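Local coordinates for PROTEIN (hypothetical protein EF0366) (Enterococcus faecalis, PDB 1VPY) that is of unknown function but folds as a TIM alpha/beta barrel of the DUF72 family, with zinc ions bound in the crystal, at residues K76-I81 with E95-A100; L114-V119 with P146-L151; K137-F142 with K170-S175. All coordinates share one frame; numbering follows the deposited sequence.

Contact 1. Residues K76-I81 with E95-A100; sequences KVYSGI and EEMITA
Selenomethionine Met97 reaches from helix 94-104 into the loop after strand 72-76 and meets Tyr78, Gly80 and Ile81. Its CG is anti to the backbone N (chi1 179°), and the chain bends only at the last torsion (chi3 57°), which turns CE toward Ile81. Met97 SE lies at the edge of the Tyr78 ring, near its plane: it is 3.8 Å from Tyr78 CD2 and 5.0 Å from the ring centroid, a Met-aromatic contact in which the two side chains cross at about a right angle. Met97 SE also rests against the backbone of Gly80, 3.8 Å from Gly80 C. Beyond it, Met97 CE lies 4.0 Å from Ile81 CG1, the two chains passing at a slant. Ile98, one residue further along the helix, adds its CD1 tip, 3.8 Å from Ile81 CG1, with its side chain roughly perpendicular to that of Ile81. Trp87 packs on both Tyr78 and Met97, while Ile138 of helix 129-141 touches Ile81. Between these two buried segments the contact is van der Waals packing and one Met-aromatic approach, with no hydrogen bond; Phe101 of the same helix adds to it.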
loop_
_atom_site.group_PDB
_atom_site.type_symbol
_atom_site.label_atom_id
_atom_site.label_comp_id
_atom_site.label_asym_id
_atom_site.label_seq_id
_atom_site.Cartn_x
_atom_site.Cartn_y
_atom_site.Cartn_z
ATOM N N LYS A 76 -1.543 6.475 2.149
ATOM C CA LYS A 76 -1.464 5.799 3.433
ATOM C C LYS A 76 -2.336 6.536 4.452
ATOM O O LYS A 76 -2.184 7.740 4.643
ATOM C CB LYS A 76 -0.017 5.710 3.908
ATOM C CG LYS A 76 0.187 4.698 5.029
ATOM C CD LYS A 76 1.653 4.424 5.288
ATOM C CE LYS A 76 1.780 3.366 6.369
ATOM N NZ LYS A 76 3.137 3.303 6.939
ATOM N N VAL A 77 -3.257 5.816 5.085
ATOM C CA VAL A 77 -4.182 6.406 6.068
ATOM C C VAL A 77 -3.487 6.880 7.350
ATOM O O VAL A 77 -2.387 6.419 7.686
ATOM C CB VAL A 77 -5.342 5.432 6.442
ATOM C CG1 VAL A 77 -6.080 4.972 5.196
ATOM C CG2 VAL A 77 -4.825 4.244 7.229
ATOM N N TYR A 78 -4.140 7.803 8.052
ATOM C CA TYR A 78 -3.643 8.336 9.317
ATOM C C TYR A 78 -3.295 7.218 10.315
ATOM O O TYR A 78 -4.051 6.258 10.470
ATOM C CB TYR A 78 -4.667 9.319 9.918
ATOM C CG TYR A 78 -4.237 9.957 11.225
ATOM C CD1 TYR A 78 -3.118 10.792 11.285
ATOM C CD2 TYR A 78 -4.949 9.726 12.406
ATOM C CE1 TYR A 78 -2.714 11.375 12.490
ATOM C CE2 TYR A 78 -4.556 10.304 13.609
ATOM C CZ TYR A 78 -3.439 11.127 13.645
ATOM O OH TYR A 78 -3.044 11.706 14.833
ATOM N N SER A 79 -2.148 7.355 10.979
ATOM C CA SER A 79 -1.645 6.337 11.911
ATOM C C SER A 79 -2.694 5.836 12.905
ATOM O O SER A 79 -2.719 4.651 13.243
ATOM C CB SER A 79 -0.392 6.829 12.649
ATOM O OG SER A 79 -0.616 8.070 13.297
ATOM N N GLY A 80 -3.553 6.744 13.361
ATOM C CA GLY A 80 -4.653 6.405 14.258
ATOM C C GLY A 80 -5.636 5.395 13.693
ATOM O O GLY A 80 -6.205 4.594 14.440
ATOM N N ILE A 81 -5.834 5.430 12.375
ATOM C CA ILE A 81 -6.768 4.529 11.696
ATOM C C ILE A 81 -6.249 3.089 11.672
ATOM O O ILE A 81 -7.033 2.144 11.704
ATOM C CB ILE A 81 -7.128 5.045 10.271
ATOM C CG1 ILE A 81 -7.987 6.311 10.373
ATOM C CG2 ILE A 81 -7.871 3.986 9.463
ATOM C CD1 ILE A 81 -8.042 7.160 9.102
ATOM N N GLU A 95 -14.956 8.339 15.207
ATOM C CA GLU A 95 -15.808 8.930 14.174
ATOM C C GLU A 95 -15.301 10.285 13.690
ATOM O O GLU A 95 -15.145 10.496 12.489
ATOM C CB GLU A 95 -17.262 9.042 14.655
ATOM C CG GLU A 95 -17.927 7.707 14.995
ATOM C CD GLU A 95 -18.104 6.770 13.794
ATOM O OE1 GLU A 95 -17.703 7.118 12.658
ATOM O OE2 GLU A 95 -18.653 5.664 13.990
ATOM N N GLU A 96 -15.044 11.191 14.631
ATOM C CA GLU A 96 -14.484 12.510 14.338
ATOM C C GLU A 96 -13.203 12.387 13.506
ATOM O O GLU A 96 -12.954 13.193 12.603
ATOM C CB GLU A 96 -14.204 13.248 15.649
ATOM C CG GLU A 96 -13.814 14.717 15.512
ATOM C CD GLU A 96 -13.824 15.454 16.853
ATOM O OE1 GLU A 96 -14.907 15.551 17.476
ATOM O OE2 GLU A 96 -12.750 15.937 17.285
HETATM N N MSE A 97 -12.406 11.365 13.815
HETATM C CA MSE A 97 -11.150 11.103 13.123
HETATM C C MSE A 97 -11.361 10.640 11.675
HETATM O O MSE A 97 -10.669 11.099 10.764
HETATM C CB MSE A 97 -10.326 10.075 13.899
HETATM C CG MSE A 97 -9.006 9.715 13.229
HETATM SE SE MSE A 97 -7.986 8.296 14.117
HETATM C CE MSE A 97 -9.367 6.825 14.110
ATOM N N ILE A 98 -12.310 9.729 11.474
ATOM C CA ILE A 98 -12.655 9.263 10.137
ATOM C C ILE A 98 -13.200 10.399 9.264
ATOM O O ILE A 98 -12.817 10.519 8.096
ATOM C CB ILE A 98 -13.624 8.051 10.189
ATOM C CG1 ILE A 98 -12.881 6.806 10.678
ATOM C CG2 ILE A 98 -14.266 7.780 8.831
ATOM C CD1 ILE A 98 -11.732 6.364 9.785
ATOM N N THR A 99 -14.064 11.239 9.839
ATOM C CA THR A 99 -14.628 12.398 9.136
ATOM C C THR A 99 -13.553 13.384 8.677
ATOM O O THR A 99 -13.628 13.912 7.570
ATOM C CB THR A 99 -15.642 13.173 10.015
ATOM O OG1 THR A 99 -16.460 12.252 10.738
ATOM C CG2 THR A 99 -16.528 14.082 9.158
ATOM N N ALA A 100 -12.569 13.638 9.539
ATOM C CA ALA A 100 -11.475 14.552 9.220
ATOM C C ALA A 100 -10.642 14.021 8.060
ATOM O O ALA A 100 -10.307 14.764 7.133
ATOM C CB ALA A 100 -10.604 14.789 10.441
#

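Contact 2. Residues L114-V119 with P146-L151; sequences LFAFLV and PIAIEL
Phe117 and Ile147 are paired in parallel register, as are Leu118 with Ala148 and Val119 with Ile149, joining the fourth and fifth strands of the barrel. Four backbone bonds close the seam, and donors and acceptors pass back and forth across it. Phe117 N gives to Pro146 O at 3.0 Å, nearly along the C=O axis, and Phe117 O accepts Ala148 N at 2.8 Å. Val119 N then gives to Ala148 O at 2.9 Å, and Val119 O takes Glu150 N at 2.9 Å in the straightest bond of the four (175°). Leu118 turns its own N and O the other way, bonding to the backbones of Met75 and Val77, and Ile147 bonds to Ser175 of the sixth strand, so each strand is tied on both sides.

At the start of the pairing, Pro146 CG lies 3.7 Å from Leu114 CD2. On the face of Phe117, Val119, Ile147 and Ile149, Ile147 CD1 lies 3.9 Å from Phe117 CD2 at the ring edge and also touches Phe117 CB, while Ile147 CG2 meets Val119 CG2. Leu118 and Ala148 point to the other face; Ala116 CB is 3.9 Å from Ala148 CB, and Leu118 CD1 is 3.8 Å from Glu150 CB. Glu150 extends beyond CG, and its carboxylate is held by two salt bridges and a hydrogen bond: OE1 to Arg204 NH1, OE2 to Arg152 NH1 and to His206 NE2. The right-handed beta-alpha-beta unit of strand 114-120, helix 129-141 and strand 147-150 is closed by this pairing. With these three partners around it, the Glu150 carboxylate sits in a polar cluster beside an otherwise largely apolar seam, itself joined by its four backbone bonds.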
loop_
_atom_site.group_PDB
_atom_site.type_symbol
_atom_site.label_atom_id
_atom_site.label_comp_id
_atom_site.label_asym_id
_atom_site.label_seq_id
_atom_site.Cartn_x
_atom_site.Cartn_y
_atom_site.Cartn_z
ATOM N N LEU A 114 -7.316 8.086 -7.174
ATOM C CA LEU A 114 -6.996 7.237 -6.035
ATOM C C LEU A 114 -6.818 5.799 -6.500
ATOM O O LEU A 114 -7.739 5.197 -7.047
ATOM C CB LEU A 114 -8.094 7.323 -4.975
ATOM C CG LEU A 114 -8.076 6.351 -3.795
ATOM C CD1 LEU A 114 -6.896 6.613 -2.866
ATOM C CD2 LEU A 114 -9.388 6.445 -3.039
ATOM N N PHE A 115 -5.621 5.256 -6.302
ATOM C CA PHE A 115 -5.425 3.834 -6.496
ATOM C C PHE A 115 -6.025 3.063 -5.300
ATOM O O PHE A 115 -6.877 2.191 -5.484
ATOM C CB PHE A 115 -3.950 3.504 -6.721
ATOM C CG PHE A 115 -3.707 2.081 -7.112
ATOM C CD1 PHE A 115 -3.882 1.668 -8.420
ATOM C CD2 PHE A 115 -3.305 1.146 -6.167
ATOM C CE1 PHE A 115 -3.659 0.346 -8.790
ATOM C CE2 PHE A 115 -3.078 -0.180 -6.528
ATOM C CZ PHE A 115 -3.260 -0.574 -7.850
ATOM N N ALA A 116 -5.607 3.409 -4.086
ATOM C CA ALA A 116 -6.180 2.816 -2.880
ATOM C C ALA A 116 -5.732 3.568 -1.634
ATOM O O ALA A 116 -4.684 4.216 -1.650
ATOM C CB ALA A 116 -5.795 1.344 -2.773
ATOM N N PHE A 117 -6.534 3.508 -0.572
ATOM C CA PHE A 117 -6.045 3.878 0.757
ATOM C C PHE A 117 -5.293 2.695 1.344
ATOM O O PHE A 117 -5.832 1.584 1.395
ATOM C CB PHE A 117 -7.186 4.284 1.694
ATOM C CG PHE A 117 -7.808 5.599 1.346
ATOM C CD1 PHE A 117 -7.066 6.773 1.413
ATOM C CD2 PHE A 117 -9.134 5.667 0.950
ATOM C CE1 PHE A 117 -7.637 7.995 1.082
ATOM C CE2 PHE A 117 -9.717 6.885 0.613
ATOM C CZ PHE A 117 -8.970 8.050 0.678
ATOM N N LEU A 118 -4.049 2.915 1.760
ATOM C CA LEU A 118 -3.281 1.843 2.388
ATOM C C LEU A 118 -3.452 1.905 3.890
ATOM O O LEU A 118 -3.085 2.883 4.525
ATOM C CB LEU A 118 -1.794 1.874 1.993
ATOM C CG LEU A 118 -0.827 1.028 2.837
ATOM C CD1 LEU A 118 -1.042 -0.485 2.688
ATOM C CD2 LEU A 118 0.604 1.402 2.526
ATOM N N VAL A 119 -4.048 0.861 4.444
ATOM C CA VAL A 119 -4.155 0.715 5.889
ATOM C C VAL A 119 -3.152 -0.370 6.271
ATOM O O VAL A 119 -3.374 -1.558 6.016
ATOM C CB VAL A 119 -5.589 0.338 6.329
ATOM C CG1 VAL A 119 -5.713 0.344 7.841
ATOM C CG2 VAL A 119 -6.616 1.288 5.716
ATOM N N PRO A 146 -11.736 2.107 -2.378
ATOM C CA PRO A 146 -10.739 1.046 -2.550
ATOM C C PRO A 146 -9.732 1.012 -1.397
ATOM O O PRO A 146 -8.982 1.967 -1.201
ATOM C CB PRO A 146 -10.047 1.428 -3.862
ATOM C CG PRO A 146 -10.222 2.913 -3.962
ATOM C CD PRO A 146 -11.546 3.211 -3.342
ATOM N N ILE A 147 -9.730 -0.082 -0.640
ATOM C CA ILE A 147 -8.854 -0.214 0.523
ATOM C C ILE A 147 -7.829 -1.330 0.334
ATOM O O ILE A 147 -8.187 -2.488 0.116
ATOM C CB ILE A 147 -9.653 -0.469 1.823
ATOM C CG1 ILE A 147 -10.669 0.651 2.077
ATOM C CG2 ILE A 147 -8.716 -0.632 3.009
ATOM C CD1 ILE A 147 -10.077 2.051 2.123
ATOM N N ALA A 148 -6.552 -0.966 0.406
ATOM C CA ALA A 148 -5.485 -1.941 0.409
ATOM C C ALA A 148 -5.063 -2.155 1.854
ATOM O O ALA A 148 -4.645 -1.214 2.537
ATOM C CB ALA A 148 -4.325 -1.463 -0.435
ATOM N N ILE A 149 -5.198 -3.391 2.323
ATOM C CA ILE A 149 -4.854 -3.756 3.700
ATOM C C ILE A 149 -3.474 -4.407 3.693
ATOM O O ILE A 149 -3.205 -5.298 2.881
ATOM C CB ILE A 149 -5.903 -4.759 4.289
ATOM C CG1 ILE A 149 -7.308 -4.134 4.389
ATOM C CG2 ILE A 149 -5.425 -5.372 5.599
ATOM C CD1 ILE A 149 -7.504 -3.118 5.502
ATOM N N GLU A 150 -2.598 -3.950 4.584
ATOM C CA GLU A 150 -1.306 -4.606 4.807
ATOM C C GLU A 150 -1.133 -5.071 6.250
ATOM O O GLU A 150 -1.464 -4.336 7.175
ATOM C CB GLU A 150 -0.151 -3.687 4.431
ATOM C CG GLU A 150 1.156 -4.433 4.337
ATOM C CD GLU A 150 2.341 -3.529 4.125
ATOM O OE1 GLU A 150 2.265 -2.617 3.269
ATOM O OE2 GLU A 150 3.359 -3.750 4.814
ATOM N N LEU A 151 -0.593 -6.281 6.422
ATOM C CA LEU A 151 -0.352 -6.882 7.746
ATOM C C LEU A 151 1.136 -7.208 7.965
ATOM O O LEU A 151 1.853 -7.503 7.003
ATOM C CB LEU A 151 -1.184 -8.162 7.906
ATOM C CG LEU A 151 -2.625 -8.203 7.377
ATOM C CD1 LEU A 151 -3.053 -9.623 7.086
ATOM C CD2 LEU A 151 -3.601 -7.532 8.324
#

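Contact 3. Residues K137-F142 with K170-S175; sequences KIRHWF and KENQFS. With ZN (zinc ion), chain D.
Arg139 NH1 gives a nearly straight hydrogen bond to Asn172 O (3.0 Å, 170°), the acceptor lying in the guanidinium plane. Arg139 NH1 also donates to a water O 2.7 Å away, which in turn donates to Gln173 O. Arg139 NH2 faces back to its own helix end: it bonds Phe142 O at 3.0 Å, from well above that carbonyl's plane, and also reaches Leu145 O. A bend at chi2 (73°) sets CD on the way to these acceptors, and another at chi3 sets NE. Asn172 O lies just past the end of helix 162-171, where Gln173, with positive phi, is the C' residue of a Schellman motif that closes the helix (Phe174 N to Met169 O, Gln173 N to Lys170 O). A positive guanidinium there would probably be favoured by the helix's carbonyl end. The two helix termini so joined flank the fifth strand of the TIM barrel on its outer side. The guanidinium and Phe174 ring planes are 18° apart, with Phe174 CE1 over one guanidinium face. Phe174 CZ lies 3.6 Å from Arg139 CB, and Ile138 CG2 makes a looser apolar contact with it. On the exposed side of helix 129-141, His140 NE2 binds a zinc ion at 2.1 Å.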
loop_
_atom_site.group_PDB
_atom_site.type_symbol
_atom_site.label_atom_id
_atom_site.label_comp_id
_atom_site.label_asym_id
_atom_site.label_seq_id
_atom_site.Cartn_x
_atom_site.Cartn_y
_atom_site.Cartn_z
ATOM N N LYS A 137 -15.055 -2.660 10.874
ATOM C CA LYS A 137 -15.244 -1.224 11.123
ATOM C C LYS A 137 -14.552 -0.368 10.055
ATOM O O LYS A 137 -15.098 0.656 9.633
ATOM C CB LYS A 137 -14.767 -0.819 12.527
ATOM C CG LYS A 137 -15.642 -1.335 13.682
ATOM C CD LYS A 137 -15.467 -0.506 14.958
ATOM C CE LYS A 137 -14.188 -0.855 15.717
ATOM N NZ LYS A 137 -13.806 0.231 16.671
ATOM N N ILE A 138 -13.362 -0.794 9.625
ATOM C CA ILE A 138 -12.636 -0.127 8.542
ATOM C C ILE A 138 -13.479 -0.108 7.268
ATOM O O ILE A 138 -13.617 0.936 6.625
ATOM C CB ILE A 138 -11.273 -0.816 8.235
ATOM C CG1 ILE A 138 -10.301 -0.687 9.414
ATOM C CG2 ILE A 138 -10.650 -0.255 6.950
ATOM C CD1 ILE A 138 -9.726 0.701 9.618
ATOM N N ARG A 139 -14.038 -1.266 6.918
ATOM C CA ARG A 139 -14.857 -1.401 5.712
ATOM C C ARG A 139 -16.055 -0.458 5.746
ATOM O O ARG A 139 -16.327 0.237 4.767
ATOM C CB ARG A 139 -15.302 -2.857 5.505
ATOM C CG ARG A 139 -16.279 -3.097 4.345
ATOM C CD ARG A 139 -15.617 -2.995 2.984
ATOM N NE ARG A 139 -15.297 -1.616 2.626
ATOM C CZ ARG A 139 -14.481 -1.262 1.635
ATOM N NH1 ARG A 139 -13.892 -2.184 0.889
ATOM N NH2 ARG A 139 -14.252 0.019 1.386
ATOM N N HIS A 140 -16.748 -0.429 6.883
ATOM C CA HIS A 140 -17.887 0.462 7.081
ATOM C C HIS A 140 -17.492 1.930 6.959
ATOM O O HIS A 140 -18.129 2.674 6.217
ATOM C CB HIS A 140 -18.559 0.199 8.428
ATOM C CG HIS A 140 -19.651 1.168 8.751
ATOM N ND1 HIS A 140 -20.795 1.279 7.990
ATOM C CD2 HIS A 140 -19.770 2.075 9.746
ATOM C CE1 HIS A 140 -21.572 2.215 8.503
ATOM N NE2 HIS A 140 -20.973 2.713 9.570
ATOM N N TRP A 141 -16.440 2.331 7.679
ATOM C CA TRP A 141 -15.923 3.703 7.628
ATOM C C TRP A 141 -15.570 4.148 6.222
ATOM O O TRP A 141 -15.680 5.325 5.896
ATOM C CB TRP A 141 -14.671 3.858 8.492
ATOM C CG TRP A 141 -14.911 3.863 9.961
ATOM C CD1 TRP A 141 -16.065 4.201 10.609
ATOM C CD2 TRP A 141 -13.957 3.546 10.980
ATOM N NE1 TRP A 141 -15.894 4.096 11.969
ATOM C CE2 TRP A 141 -14.609 3.699 12.225
ATOM C CE3 TRP A 141 -12.613 3.145 10.962
ATOM C CZ2 TRP A 141 -13.965 3.457 13.441
ATOM C CZ3 TRP A 141 -11.974 2.907 12.167
ATOM C CH2 TRP A 141 -12.651 3.063 13.392
ATOM N N PHE A 142 -15.129 3.207 5.396
ATOM C CA PHE A 142 -14.675 3.538 4.052
ATOM C C PHE A 142 -15.658 3.159 2.947
ATOM O O PHE A 142 -15.248 2.864 1.825
ATOM C CB PHE A 142 -13.283 2.966 3.801
ATOM C CG PHE A 142 -12.192 3.728 4.492
ATOM C CD1 PHE A 142 -11.623 4.852 3.895
ATOM C CD2 PHE A 142 -11.741 3.339 5.753
ATOM C CE1 PHE A 142 -10.610 5.566 4.543
ATOM C CE2 PHE A 142 -10.735 4.047 6.401
ATOM C CZ PHE A 142 -10.170 5.160 5.797
ATOM N N LYS A 170 -11.617 -11.099 0.530
ATOM C CA LYS A 170 -12.471 -11.156 -0.659
ATOM C C LYS A 170 -13.883 -10.636 -0.386
ATOM O O LYS A 170 -14.364 -9.759 -1.105
ATOM C CB LYS A 170 -12.553 -12.576 -1.225
ATOM C CG LYS A 170 -11.784 -12.796 -2.505
ATOM C CD LYS A 170 -12.636 -13.542 -3.518
ATOM C CE LYS A 170 -11.807 -14.055 -4.690
ATOM N NZ LYS A 170 -11.054 -15.278 -4.313
ATOM N N GLU A 171 -14.534 -11.170 0.649
ATOM C CA GLU A 171 -15.893 -10.760 1.024
ATOM C C GLU A 171 -16.036 -9.261 1.250
ATOM O O GLU A 171 -17.081 -8.690 0.956
ATOM C CB GLU A 171 -16.365 -11.500 2.273
ATOM C CG GLU A 171 -16.952 -12.875 2.005
ATOM C CD GLU A 171 -17.014 -13.739 3.257
ATOM O OE1 GLU A 171 -16.616 -13.253 4.343
ATOM O OE2 GLU A 171 -17.456 -14.908 3.150
ATOM N N ASN A 172 -14.987 -8.628 1.768
ATOM C CA ASN A 172 -15.016 -7.197 2.044
ATOM C C ASN A 172 -14.387 -6.350 0.949
ATOM O O ASN A 172 -14.193 -5.153 1.130
ATOM C CB ASN A 172 -14.340 -6.909 3.380
ATOM C CG ASN A 172 -15.129 -7.443 4.554
ATOM O OD1 ASN A 172 -16.212 -6.950 4.868
ATOM N ND2 ASN A 172 -14.588 -8.457 5.211
ATOM N N GLN A 173 -14.088 -6.975 -0.190
ATOM C CA GLN A 173 -13.391 -6.332 -1.312
ATOM C C GLN A 173 -12.080 -5.652 -0.889
ATOM O O GLN A 173 -11.665 -4.653 -1.485
ATOM C CB GLN A 173 -14.298 -5.334 -2.053
ATOM C CG GLN A 173 -15.525 -5.932 -2.717
ATOM C CD GLN A 173 -16.780 -5.819 -1.860
ATOM O OE1 GLN A 173 -16.788 -5.167 -0.813
ATOM N NE2 GLN A 173 -17.856 -6.449 -2.314
ATOM N N PHE A 174 -11.439 -6.182 0.150
ATOM C CA PHE A 174 -10.146 -5.663 0.577
ATOM C C PHE A 174 -9.084 -6.185 -0.371
ATOM O O PHE A 174 -9.094 -7.367 -0.736
ATOM C CB PHE A 174 -9.817 -6.084 2.011
ATOM C CG PHE A 174 -10.522 -5.275 3.071
ATOM C CD1 PHE A 174 -10.721 -3.904 2.915
ATOM C CD2 PHE A 174 -10.954 -5.882 4.246
ATOM C CE1 PHE A 174 -11.367 -3.154 3.908
ATOM C CE2 PHE A 174 -11.599 -5.147 5.242
ATOM C CZ PHE A 174 -11.808 -3.784 5.072
ATOM N N SER A 175 -8.187 -5.299 -0.796
ATOM C CA SER A 175 -7.045 -5.701 -1.602
ATOM C C SER A 175 -5.880 -6.045 -0.663
ATOM O O SER A 175 -5.193 -5.148 -0.165
ATOM C CB SER A 175 -6.667 -4.597 -2.587
ATOM O OG SER A 175 -5.551 -4.992 -3.361
HETATM ZN ZN ZN D . -20.871 4.501 10.614
HETATM O O HOH W 1 -11.947 -2.006 -0.967
#

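Contact 2 lies deepest and is strand-to-strand backbone bonding: its centre is about 5 Å from the chain centre, those of contacts 1 and 3 about 16 and 15 Å, in the layer of loops and helices round the barrel. Contact 1 is buried and wholly apolar, whereas contact 3 is partly buried and adds a guanidinium and a water. Helix 129-141 of contact 3 is the crossover joining the two strands of contact 2. Ile149 packs on Phe174, Val77 on Phe142 and Trp141 on Ile98, so the three contacts meet as neighbours around one side of the barrel.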